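Local coordinates for protein XPF endonuclease (Aeropyrum pernix, PDB 2BGW) that probably cuts DNA in a structure-specific way as a magnesium-binding endonuclease of nucleotide excision repair, at residues Asp155-Gln160 against Thr174-Leu179; Gln165-Ile170 against Arg187-Ser192. All coordinates share one frame; numbering follows the deposited sequence.

Overall arrangement
Both contacts are buried, involve the helices that flank the DNA-binding hairpin and lie away from the magnesium site, with centres about 11 Å apart. Contact 1 pairs helix 155-165 with helix 172-182 through a mix of polar side chains and a leucine; Arg-157, besides its long ion pair with Glu-176, has a stronger salt bridge to Asp-47, near the strands of the nuclease part. Contact 2 joins the hairpin between those helices to the end of helix 185-188 and is wholly apolar, built from phenylalanines and an isoleucine. Ile-178 links the two, its CD1 lying 3.8 Å from Ile-170 CD1. In each, one segment also meets the DNA backbone; both touch the second subunit.

Contact 1: residues Asp155-Gln160 against Thr174-Leu179; sequences DVREWQ and TAERIL. With nucleotides of chain C.
Arg-157 reaches across to Glu-176 with the far end of its guanidinium, NH2 lying 3.4 Å from Glu-176 CG. The chain of Arg-157 leaves extended, with CG anti to the backbone N (chi1 178°), and a bend at chi3 turns the head toward helix 172-182. The two side chains cross at about a right angle, yet the guanidinium and carboxylate planes are nearly parallel, 8° apart, though not in one plane. The ion pair is long, NH2 to Glu-176 OE2 measuring 3.8 Å; the stronger partner of Arg-157 is Asp-47, so the arginine stands between two acids and probably eases the repulsion between them. One turn on, Gln-160 points at Leu-179 and crosses it at about a right angle. Leu-179 CD1 sits against the amide oxygen, 3.3 Å from Gln-160 OE1, and also touches Gln-160 CB at 3.9 Å. The amide nitrogen NE2 turns to the second subunit, with weak hydrogen bonds to the carbonyls of its Ile-213 and Thr-216. These two helices are the pair that flanks the hairpin of a helix-hairpin-helix motif, which binds the DNA backbone without reading the base sequence. At the start of segment 174-179, Thr-174 N donates to OP1 of DT13 of chain C, a doubtful bond because that oxygen is modelled too near the threonine. Arg-177, extended from CG to NE, gives a weak bond from NH2 to OP1 of DC12 of chain C, 3.0 Å long. A leucine in place of Arg-177 would probably leave this phosphate without this cationic partner and the Glu-200 carbonyl without a weak donor.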
ATOM      1  N   ASP A 155      -1.510 -13.854   8.542  1.00 35.88           N
ATOM      2  CA  ASP A 155      -0.502 -13.986   7.505  1.00 35.57           C
ATOM      3  C   ASP A 155      -0.923 -15.102   6.584  1.00 35.04           C
ATOM      4  O   ASP A 155      -0.774 -14.979   5.368  1.00 35.38           O
ATOM      5  CB  ASP A 155       0.809 -14.377   8.146  1.00 35.77           C
ATOM      6  CG  ASP A 155       0.618 -15.473   9.177  1.00 37.67           C
ATOM      7  OD1 ASP A 155      -0.550 -15.678   9.608  1.00 38.95           O
ATOM      8  OD2 ASP A 155       1.610 -16.137   9.551  1.00 40.15           O
ATOM      9  N   VAL A 156      -1.474 -16.180   7.150  1.00 33.89           N
ATOM     10  CA  VAL A 156      -1.894 -17.315   6.341  1.00 32.79           C
ATOM     11  C   VAL A 156      -2.982 -16.922   5.356  1.00 32.66           C
ATOM     12  O   VAL A 156      -2.920 -17.275   4.175  1.00 33.40           O
ATOM     13  CB  VAL A 156      -2.347 -18.492   7.173  1.00 32.51           C
ATOM     14  CG1 VAL A 156      -3.022 -19.494   6.290  1.00 32.45           C
ATOM     15  CG2 VAL A 156      -1.167 -19.128   7.877  1.00 31.51           C
ATOM     16  N   ARG A 157      -3.949 -16.152   5.813  1.00 32.16           N
ATOM     17  CA  ARG A 157      -4.936 -15.605   4.897  1.00 32.65           C
ATOM     18  C   ARG A 157      -4.300 -14.717   3.817  1.00 33.00           C
ATOM     19  O   ARG A 157      -4.744 -14.727   2.668  1.00 33.93           O
ATOM     20  CB  ARG A 157      -6.014 -14.838   5.652  1.00 32.29           C
ATOM     21  CG  ARG A 157      -7.034 -14.222   4.736  1.00 34.65           C
ATOM     22  CD  ARG A 157      -8.185 -13.545   5.484  1.00 38.07           C
ATOM     23  NE  ARG A 157      -8.623 -12.351   4.755  1.00 40.32           N
ATOM     24  CZ  ARG A 157      -9.739 -12.278   4.033  1.00 43.44           C
ATOM     25  NH1 ARG A 157     -10.558 -13.330   3.945  1.00 44.62           N
ATOM     26  NH2 ARG A 157     -10.041 -11.150   3.394  1.00 44.57           N
ATOM     27  N   GLU A 158      -3.262 -13.965   4.173  1.00 32.75           N
ATOM     28  CA  GLU A 158      -2.657 -13.047   3.224  1.00 32.82           C
ATOM     29  C   GLU A 158      -2.053 -13.799   2.049  1.00 32.76           C
ATOM     30  O   GLU A 158      -2.243 -13.435   0.891  1.00 32.41           O
ATOM     31  CB  GLU A 158      -1.629 -12.134   3.906  1.00 32.74           C
ATOM     32  CG  GLU A 158      -2.273 -11.079   4.838  1.00 33.76           C
ATOM     33  CD  GLU A 158      -3.501 -10.371   4.234  1.00 35.69           C
ATOM     34  OE1 GLU A 158      -3.363  -9.713   3.167  1.00 35.92           O
ATOM     35  OE2 GLU A 158      -4.611 -10.474   4.828  1.00 36.46           O
ATOM     36  N   TRP A 159      -1.339 -14.870   2.371  1.00 32.74           N
ATOM     37  CA  TRP A 159      -0.778 -15.755   1.378  1.00 32.16           C
ATOM     38  C   TRP A 159      -1.870 -16.473   0.623  1.00 32.51           C
ATOM     39  O   TRP A 159      -1.759 -16.670  -0.576  1.00 32.67           O
ATOM     40  CB  TRP A 159       0.039 -16.790   2.066  1.00 31.53           C
ATOM     41  CG  TRP A 159       1.352 -16.345   2.505  1.00 30.77           C
ATOM     42  CD1 TRP A 159       1.724 -16.054   3.766  1.00 31.02           C
ATOM     43  CD2 TRP A 159       2.511 -16.199   1.700  1.00 30.54           C
ATOM     44  NE1 TRP A 159       3.050 -15.715   3.815  1.00 30.60           N
ATOM     45  CE2 TRP A 159       3.565 -15.812   2.556  1.00 30.50           C
ATOM     46  CE3 TRP A 159       2.766 -16.351   0.334  1.00 30.46           C
ATOM     47  CZ2 TRP A 159       4.857 -15.580   2.100  1.00 30.81           C
ATOM     48  CZ3 TRP A 159       4.044 -16.117  -0.124  1.00 31.28           C
ATOM     49  CH2 TRP A 159       5.080 -15.729   0.760  1.00 31.01           C
ATOM     50  N   GLN A 160      -2.936 -16.875   1.300  1.00 32.65           N
ATOM     51  CA  GLN A 160      -4.034 -17.491   0.555  1.00 33.27           C
ATOM     52  C   GLN A 160      -4.531 -16.543  -0.521  1.00 33.48           C
ATOM     53  O   GLN A 160      -4.859 -16.959  -1.639  1.00 33.61           O
ATOM     54  CB  GLN A 160      -5.175 -17.908   1.477  1.00 33.44           C
ATOM     55  CG  GLN A 160      -4.773 -18.981   2.464  1.00 32.72           C
ATOM     56  CD  GLN A 160      -5.770 -19.146   3.578  1.00 34.38           C
ATOM     57  OE1 GLN A 160      -6.638 -18.289   3.807  1.00 35.09           O
ATOM     58  NE2 GLN A 160      -5.664 -20.263   4.287  1.00 35.98           N
ATOM     59  N   THR A 174     -12.056 -10.399  -6.025  1.00 42.13           N
ATOM     60  CA  THR A 174     -12.389 -11.751  -6.401  1.00 42.26           C
ATOM     61  C   THR A 174     -11.672 -12.768  -5.507  1.00 42.64           C
ATOM     62  O   THR A 174     -12.290 -13.750  -5.070  1.00 42.93           O
ATOM     63  CB  THR A 174     -12.065 -11.954  -7.856  1.00 42.07           C
ATOM     64  OG1 THR A 174     -12.991 -11.175  -8.618  1.00 41.65           O
ATOM     65  CG2 THR A 174     -12.204 -13.391  -8.242  1.00 42.28           C
ATOM     66  N   ALA A 175     -10.392 -12.522  -5.209  1.00 42.26           N
ATOM     67  CA  ALA A 175      -9.649 -13.423  -4.355  1.00 41.95           C
ATOM     68  C   ALA A 175     -10.376 -13.538  -3.045  1.00 42.38           C
ATOM     69  O   ALA A 175     -10.537 -14.634  -2.530  1.00 43.15           O
ATOM     70  CB  ALA A 175      -8.254 -12.935  -4.143  1.00 42.09           C
ATOM     71  N   GLU A 176     -10.849 -12.416  -2.515  1.00 42.80           N
ATOM     72  CA  GLU A 176     -11.602 -12.421  -1.262  1.00 43.52           C
ATOM     73  C   GLU A 176     -12.868 -13.261  -1.351  1.00 43.46           C
ATOM     74  O   GLU A 176     -13.080 -14.173  -0.560  1.00 43.00           O
ATOM     75  CB  GLU A 176     -11.946 -10.996  -0.832  1.00 43.99           C
ATOM     76  CG  GLU A 176     -11.043 -10.461   0.251  1.00 45.25           C
ATOM     77  CD  GLU A 176     -10.744  -8.971   0.094  1.00 48.04           C
ATOM     78  OE1 GLU A 176     -11.516  -8.237  -0.592  1.00 47.18           O
ATOM     79  OE2 GLU A 176      -9.715  -8.542   0.683  1.00 49.50           O
ATOM     80  N   ARG A 177     -13.698 -12.938  -2.335  1.00 43.82           N
ATOM     81  CA  ARG A 177     -14.920 -13.677  -2.620  1.00 44.05           C
ATOM     82  C   ARG A 177     -14.668 -15.178  -2.790  1.00 43.62           C
ATOM     83  O   ARG A 177     -15.454 -15.999  -2.319  1.00 43.80           O
ATOM     84  CB  ARG A 177     -15.591 -13.100  -3.869  1.00 44.02           C
ATOM     85  CG  ARG A 177     -16.137 -11.675  -3.686  1.00 44.99           C
ATOM     86  CD  ARG A 177     -16.799 -11.142  -4.955  1.00 45.38           C
ATOM     87  NE  ARG A 177     -17.347  -9.806  -4.723  1.00 50.41           N
ATOM     88  CZ  ARG A 177     -17.517  -8.874  -5.667  1.00 52.19           C
ATOM     89  NH1 ARG A 177     -17.186  -9.105  -6.935  1.00 53.40           N
ATOM     90  NH2 ARG A 177     -18.016  -7.691  -5.346  1.00 52.14           N
ATOM     91  N   ILE A 178     -13.570 -15.537  -3.444  1.00 43.21           N
ATOM     92  CA  ILE A 178     -13.261 -16.934  -3.643  1.00 43.01           C
ATOM     93  C   ILE A 178     -13.053 -17.594  -2.292  1.00 43.70           C
ATOM     94  O   ILE A 178     -13.476 -18.719  -2.069  1.00 44.11           O
ATOM     95  CB  ILE A 178     -12.079 -17.131  -4.600  1.00 42.80           C
ATOM     96  CG1 ILE A 178     -12.529 -16.850  -6.027  1.00 41.78           C
ATOM     97  CG2 ILE A 178     -11.490 -18.546  -4.515  1.00 41.45           C
ATOM     98  CD1 ILE A 178     -11.366 -16.634  -6.966  1.00 42.79           C
ATOM     99  N   LEU A 179     -12.455 -16.891  -1.359  1.00 44.33           N
ATOM    100  CA  LEU A 179     -12.294 -17.496  -0.064  1.00 45.38           C
ATOM    101  C   LEU A 179     -13.569 -17.632   0.753  1.00 45.83           C
ATOM    102  O   LEU A 179     -13.706 -18.587   1.506  1.00 46.37           O
ATOM    103  CB  LEU A 179     -11.229 -16.768   0.735  1.00 45.86           C
ATOM    104  CG  LEU A 179      -9.862 -17.391   0.521  1.00 47.02           C
ATOM    105  CD1 LEU A 179      -8.986 -17.173   1.766  1.00 47.73           C
ATOM    106  CD2 LEU A 179     -10.071 -18.877   0.282  1.00 49.66           C
TER
ATOM    107  P    DT C  13     -10.611  -8.135  -8.904  1.00 47.56           P
ATOM    108  OP1  DT C  13     -10.581  -9.539  -8.420  1.00 48.08           O
ATOM    109  OP2  DT C  13     -10.238  -7.077  -7.945  1.00 47.28           O
ATOM    110  O5'  DT C  13      -9.745  -7.944 -10.244  1.00 46.15           O
ATOM    111  C5'  DT C  13      -9.950  -8.729 -11.428  1.00 43.77           C
ATOM    112  C4'  DT C  13      -8.933  -8.375 -12.514  1.00 42.36           C
ATOM    113  O4'  DT C  13      -8.963  -6.964 -12.908  1.00 41.84           O
ATOM    114  C3'  DT C  13      -7.488  -8.637 -12.132  1.00 41.15           C
ATOM    115  O3'  DT C  13      -6.901  -9.163 -13.297  1.00 40.27           O
ATOM    116  C2'  DT C  13      -6.967  -7.249 -11.698  1.00 40.51           C
ATOM    117  C1'  DT C  13      -7.724  -6.298 -12.628  1.00 39.71           C
ATOM    118  N1   DT C  13      -8.121  -4.880 -12.196  1.00 38.92           N
ATOM    119  C2   DT C  13      -7.933  -3.796 -13.049  1.00 38.80           C
ATOM    120  O2   DT C  13      -7.414  -3.855 -14.140  1.00 39.37           O
ATOM    121  N3   DT C  13      -8.359  -2.579 -12.601  1.00 37.21           N
ATOM    122  C4   DT C  13      -8.983  -2.304 -11.413  1.00 38.01           C
ATOM    123  O4   DT C  13      -9.335  -1.157 -11.129  1.00 39.35           O
ATOM    124  C5   DT C  13      -9.163  -3.447 -10.545  1.00 37.59           C
ATOM    125  C7   DT C  13      -9.514  -3.244  -9.104  1.00 33.91           C
ATOM    126  C6   DT C  13      -8.740  -4.655 -10.982  1.00 38.66           C
ATOM    127  P    DC C  12     -15.955  -4.600  -7.710  1.00 51.37           P
ATOM    128  OP1  DC C  12     -16.323  -5.812  -6.929  1.00 51.13           O
ATOM    129  OP2  DC C  12     -15.125  -3.494  -7.138  1.00 49.58           O
ATOM    130  O5'  DC C  12     -15.375  -5.127  -9.096  1.00 48.22           O
ATOM    131  C5'  DC C  12     -14.832  -6.409  -9.062  1.00 47.70           C
ATOM    132  C4'  DC C  12     -13.868  -6.577 -10.210  1.00 49.50           C
ATOM    133  O4'  DC C  12     -14.029  -5.524 -11.196  1.00 49.99           O
ATOM    134  C3'  DC C  12     -12.417  -6.512  -9.794  1.00 48.89           C
ATOM    135  O3'  DC C  12     -12.050  -7.831  -9.497  1.00 47.98           O
ATOM    136  C2'  DC C  12     -11.704  -6.009 -11.047  1.00 49.31           C
ATOM    137  C1'  DC C  12     -12.788  -5.305 -11.844  1.00 48.39           C
ATOM    138  N1   DC C  12     -12.718  -3.829 -12.005  1.00 47.22           N
ATOM    139  C2   DC C  12     -12.054  -3.305 -13.110  1.00 46.25           C
ATOM    140  O2   DC C  12     -11.506  -4.102 -13.873  1.00 45.98           O
ATOM    141  N3   DC C  12     -12.033  -1.954 -13.292  1.00 46.79           N
ATOM    142  C4   DC C  12     -12.662  -1.159 -12.405  1.00 47.30           C
ATOM    143  N4   DC C  12     -12.639   0.166 -12.592  1.00 46.95           N
ATOM    144  C5   DC C  12     -13.343  -1.683 -11.261  1.00 46.38           C
ATOM    145  C6   DC C  12     -13.345  -3.011 -11.108  1.00 46.69           C
TER

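Contact 2: residues Gln165-Ile170 against Arg187-Ser192; sequences QSFPGI and RFFTAS. With nucleotides of chain C.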
ATOM      1  N   GLN A 165      -4.419 -14.292  -6.149  1.00 42.16           N
ATOM      2  CA  GLN A 165      -4.196 -13.087  -7.022  1.00 42.52           C
ATOM      3  C   GLN A 165      -3.289 -13.363  -8.241  1.00 42.37           C
ATOM      4  O   GLN A 165      -3.413 -12.723  -9.302  1.00 41.99           O
ATOM      5  CB  GLN A 165      -3.619 -11.905  -6.230  1.00 43.38           C
ATOM      6  CG  GLN A 165      -4.598 -10.770  -5.807  1.00 46.20           C
ATOM      7  CD  GLN A 165      -4.576 -10.529  -4.259  1.00 49.74           C
ATOM      8  OE1 GLN A 165      -3.667  -9.885  -3.726  1.00 50.97           O
ATOM      9  NE2 GLN A 165      -5.565 -11.089  -3.546  1.00 49.90           N
ATOM     10  N   SER A 166      -2.396 -14.332  -8.078  1.00 41.96           N
ATOM     11  CA  SER A 166      -1.477 -14.707  -9.129  1.00 42.29           C
ATOM     12  C   SER A 166      -2.162 -15.319 -10.357  1.00 42.12           C
ATOM     13  O   SER A 166      -1.548 -15.457 -11.397  1.00 42.42           O
ATOM     14  CB  SER A 166      -0.385 -15.630  -8.578  1.00 42.49           C
ATOM     15  OG  SER A 166      -0.910 -16.904  -8.227  1.00 44.42           O
ATOM     16  N   PHE A 167      -3.433 -15.680 -10.243  1.00 42.18           N
ATOM     17  CA  PHE A 167      -4.182 -16.184 -11.386  1.00 41.78           C
ATOM     18  C   PHE A 167      -4.629 -15.045 -12.283  1.00 42.34           C
ATOM     19  O   PHE A 167      -4.867 -13.911 -11.814  1.00 42.97           O
ATOM     20  CB  PHE A 167      -5.410 -16.960 -10.926  1.00 41.48           C
ATOM     21  CG  PHE A 167      -5.124 -18.392 -10.514  1.00 41.42           C
ATOM     22  CD1 PHE A 167      -4.484 -18.683  -9.297  1.00 41.49           C
ATOM     23  CD2 PHE A 167      -5.522 -19.455 -11.325  1.00 41.19           C
ATOM     24  CE1 PHE A 167      -4.227 -20.000  -8.906  1.00 40.42           C
ATOM     25  CE2 PHE A 167      -5.278 -20.786 -10.942  1.00 40.85           C
ATOM     26  CZ  PHE A 167      -4.633 -21.052  -9.734  1.00 41.88           C
ATOM     27  N   PRO A 168      -4.745 -15.329 -13.591  1.00 42.56           N
ATOM     28  CA  PRO A 168      -5.312 -14.361 -14.511  1.00 42.32           C
ATOM     29  C   PRO A 168      -6.765 -14.156 -14.120  1.00 41.95           C
ATOM     30  O   PRO A 168      -7.363 -15.084 -13.609  1.00 42.47           O
ATOM     31  CB  PRO A 168      -5.233 -15.085 -15.849  1.00 42.41           C
ATOM     32  CG  PRO A 168      -4.174 -16.110 -15.657  1.00 42.84           C
ATOM     33  CD  PRO A 168      -4.364 -16.569 -14.286  1.00 42.79           C
ATOM     34  N   GLY A 169      -7.316 -12.963 -14.334  1.00 41.34           N
ATOM     35  CA  GLY A 169      -8.700 -12.671 -13.975  1.00 40.76           C
ATOM     36  C   GLY A 169      -8.917 -12.511 -12.477  1.00 40.84           C
ATOM     37  O   GLY A 169      -9.835 -11.817 -12.049  1.00 41.02           O
ATOM     38  N   ILE A 170      -8.083 -13.149 -11.667  1.00 40.74           N
ATOM     39  CA  ILE A 170      -8.236 -13.051 -10.219  1.00 41.09           C
ATOM     40  C   ILE A 170      -7.412 -11.905  -9.582  1.00 41.33           C
ATOM     41  O   ILE A 170      -6.160 -11.972  -9.491  1.00 41.06           O
ATOM     42  CB  ILE A 170      -7.923 -14.385  -9.532  1.00 41.11           C
ATOM     43  CG1 ILE A 170      -8.823 -15.481 -10.103  1.00 41.25           C
ATOM     44  CG2 ILE A 170      -8.096 -14.256  -8.028  1.00 40.62           C
ATOM     45  CD1 ILE A 170      -8.569 -16.855  -9.482  1.00 42.69           C
ATOM     46  N   ARG A 187     -10.243 -26.673  -1.549  1.00 41.75           N
ATOM     47  CA  ARG A 187     -11.608 -26.815  -2.029  1.00 41.15           C
ATOM     48  C   ARG A 187     -11.796 -26.021  -3.333  1.00 40.72           C
ATOM     49  O   ARG A 187     -12.413 -26.519  -4.275  1.00 41.21           O
ATOM     50  CB  ARG A 187     -12.637 -26.416  -0.954  1.00 41.18           C
ATOM     51  N   PHE A 188     -11.228 -24.819  -3.409  1.00 40.09           N
ATOM     52  CA  PHE A 188     -11.381 -23.984  -4.606  1.00 39.69           C
ATOM     53  C   PHE A 188     -10.668 -24.567  -5.812  1.00 39.87           C
ATOM     54  O   PHE A 188     -11.197 -24.531  -6.929  1.00 39.65           O
ATOM     55  CB  PHE A 188     -10.868 -22.551  -4.397  1.00 39.23           C
ATOM     56  CG  PHE A 188     -10.767 -21.763  -5.681  1.00 38.10           C
ATOM     57  CD1 PHE A 188     -11.923 -21.334  -6.344  1.00 35.80           C
ATOM     58  CD2 PHE A 188      -9.529 -21.489  -6.246  1.00 36.88           C
ATOM     59  CE1 PHE A 188     -11.856 -20.641  -7.529  1.00 33.91           C
ATOM     60  CE2 PHE A 188      -9.451 -20.787  -7.440  1.00 36.53           C
ATOM     61  CZ  PHE A 188     -10.627 -20.367  -8.087  1.00 36.24           C
ATOM     62  N   PHE A 189      -9.459 -25.081  -5.570  1.00 40.37           N
ATOM     63  CA  PHE A 189      -8.591 -25.635  -6.617  1.00 40.49           C
ATOM     64  C   PHE A 189      -9.118 -26.945  -7.177  1.00 41.03           C
ATOM     65  O   PHE A 189      -8.441 -27.623  -7.938  1.00 41.65           O
ATOM     66  CB  PHE A 189      -7.201 -25.876  -6.052  1.00 39.85           C
ATOM     67  CG  PHE A 189      -6.419 -24.630  -5.823  1.00 39.04           C
ATOM     68  CD1 PHE A 189      -6.667 -23.491  -6.569  1.00 37.47           C
ATOM     69  CD2 PHE A 189      -5.404 -24.604  -4.888  1.00 38.52           C
ATOM     70  CE1 PHE A 189      -5.940 -22.355  -6.382  1.00 36.51           C
ATOM     71  CE2 PHE A 189      -4.656 -23.455  -4.703  1.00 38.12           C
ATOM     72  CZ  PHE A 189      -4.937 -22.329  -5.455  1.00 37.76           C
ATOM     73  N   THR A 190     -10.350 -27.272  -6.823  1.00 41.47           N
ATOM     74  CA  THR A 190     -10.880 -28.595  -6.993  1.00 41.49           C
ATOM     75  C   THR A 190     -12.250 -28.488  -7.590  1.00 42.35           C
ATOM     76  O   THR A 190     -12.788 -29.470  -8.083  1.00 42.81           O
ATOM     77  CB  THR A 190     -10.885 -29.309  -5.635  1.00 41.30           C
ATOM     78  OG1 THR A 190      -9.978 -30.407  -5.702  1.00 40.33           O
ATOM     79  CG2 THR A 190     -12.266 -29.769  -5.190  1.00 40.26           C
ATOM     80  N   ALA A 191     -12.808 -27.284  -7.576  1.00 42.95           N
ATOM     81  CA  ALA A 191     -14.138 -27.087  -8.139  1.00 43.87           C
ATOM     82  C   ALA A 191     -14.150 -27.160  -9.661  1.00 44.41           C
ATOM     83  O   ALA A 191     -13.102 -27.282 -10.324  1.00 44.29           O
ATOM     84  CB  ALA A 191     -14.722 -25.787  -7.672  1.00 44.00           C
ATOM     85  N   SER A 192     -15.353 -27.084 -10.207  1.00 45.04           N
ATOM     86  CA  SER A 192     -15.557 -27.253 -11.635  1.00 45.83           C
ATOM     87  C   SER A 192     -15.820 -25.900 -12.301  1.00 46.39           C
ATOM     88  O   SER A 192     -16.400 -25.003 -11.659  1.00 46.43           O
ATOM     89  CB  SER A 192     -16.771 -28.161 -11.854  1.00 45.63           C
ATOM     90  OG  SER A 192     -17.917 -27.585 -11.232  1.00 45.24           O
TER
ATOM     91  P    DG C  14      -5.476  -9.898 -13.292  1.00 42.16           P
ATOM     92  OP1  DG C  14      -5.407 -10.685 -14.544  1.00 42.48           O
ATOM     93  OP2  DG C  14      -5.176 -10.592 -11.992  1.00 41.08           O
ATOM     94  O5'  DG C  14      -4.546  -8.634 -13.533  1.00 41.99           O
ATOM     95  C5'  DG C  14      -4.828  -7.818 -14.660  1.00 42.57           C
ATOM     96  C4'  DG C  14      -3.818  -6.694 -14.780  1.00 43.83           C
ATOM     97  O4'  DG C  14      -4.354  -5.520 -14.106  1.00 44.65           O
ATOM     98  C3'  DG C  14      -2.450  -6.955 -14.165  1.00 43.59           C
ATOM     99  O3'  DG C  14      -1.493  -6.376 -15.052  1.00 45.62           O
ATOM    100  C2'  DG C  14      -2.558  -6.281 -12.780  1.00 43.00           C
ATOM    101  C1'  DG C  14      -3.433  -5.070 -13.117  1.00 42.64           C
ATOM    102  N9   DG C  14      -4.191  -4.388 -12.056  1.00 41.49           N
ATOM    103  C8   DG C  14      -4.601  -4.871 -10.843  1.00 41.22           C
ATOM    104  N7   DG C  14      -5.256  -3.995 -10.121  1.00 40.74           N
ATOM    105  C5   DG C  14      -5.291  -2.852 -10.902  1.00 41.35           C
ATOM    106  C6   DG C  14      -5.859  -1.567 -10.659  1.00 42.29           C
ATOM    107  O6   DG C  14      -6.479  -1.133  -9.673  1.00 42.27           O
ATOM    108  N1   DG C  14      -5.663  -0.681 -11.708  1.00 41.73           N
ATOM    109  C2   DG C  14      -5.000  -0.992 -12.849  1.00 41.55           C
ATOM    110  N2   DG C  14      -4.948   0.018 -13.717  1.00 41.83           N
ATOM    111  N3   DG C  14      -4.455  -2.179 -13.106  1.00 41.84           N
ATOM    112  C4   DG C  14      -4.636  -3.074 -12.093  1.00 41.55           C
ATOM    113  P    DT C  13     -10.611  -8.135  -8.904  1.00 47.56           P
ATOM    114  OP1  DT C  13     -10.581  -9.539  -8.420  1.00 48.08           O
ATOM    115  OP2  DT C  13     -10.238  -7.077  -7.945  1.00 47.28           O
ATOM    116  O5'  DT C  13      -9.745  -7.944 -10.244  1.00 46.15           O
ATOM    117  C5'  DT C  13      -9.950  -8.729 -11.428  1.00 43.77           C
ATOM    118  C4'  DT C  13      -8.933  -8.375 -12.514  1.00 42.36           C
ATOM    119  O4'  DT C  13      -8.963  -6.964 -12.908  1.00 41.84           O
ATOM    120  C3'  DT C  13      -7.488  -8.637 -12.132  1.00 41.15           C
ATOM    121  O3'  DT C  13      -6.901  -9.163 -13.297  1.00 40.27           O
ATOM    122  C2'  DT C  13      -6.967  -7.249 -11.698  1.00 40.51           C
ATOM    123  C1'  DT C  13      -7.724  -6.298 -12.628  1.00 39.71           C
ATOM    124  N1   DT C  13      -8.121  -4.880 -12.196  1.00 38.92           N
ATOM    125  C2   DT C  13      -7.933  -3.796 -13.049  1.00 38.80           C
ATOM    126  O2   DT C  13      -7.414  -3.855 -14.140  1.00 39.37           O
ATOM    127  N3   DT C  13      -8.359  -2.579 -12.601  1.00 37.21           N
ATOM    128  C4   DT C  13      -8.983  -2.304 -11.413  1.00 38.01           C
ATOM    129  O4   DT C  13      -9.335  -1.157 -11.129  1.00 39.35           O
ATOM    130  C5   DT C  13      -9.163  -3.447 -10.545  1.00 37.59           C
ATOM    131  C7   DT C  13      -9.514  -3.244  -9.104  1.00 33.91           C
ATOM    132  C6   DT C  13      -8.740  -4.655 -10.982  1.00 38.66           C
TER
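Phe-167 and Phe-189 each set CG beside the backbone N and anti to the carbonyl carbon, which carries their rings into contact across the two segments. Phe-167 CZ comes within 3.8 Å of Phe-189 CE1. The ring planes are 27° apart, but with centroids separated by 5.9 Å the rings are slid past each other and barely overlap. Phe-189 also stacks with Phe-189 of the second subunit, so this aromatic pair lies at the dimer interface. Phe-188 takes a different rotamer, its CG anti to the backbone N (chi1 169°), and its CZ meets Ile-170 CD1 at 4.3 Å; the edge of its ring receives Phe-189 CE1 in plane. Ile-178 and Leu-164 pack against both Ile-170 and Phe-188, continuing the apolar interior into helices 172-182 and 155-165. While these side chains pack among helices and against the second subunit, the backbone of the same loop meets DNA: Gly-169 N donates to OP1 of DG14 of chain C over 3.0 Å, with an N-H...O angle of 149°. A glycine hairpin whose amide holds a phosphate, backed by a hydrophobic interior, is characteristic of the helix-hairpin-helix DNA-binding motif.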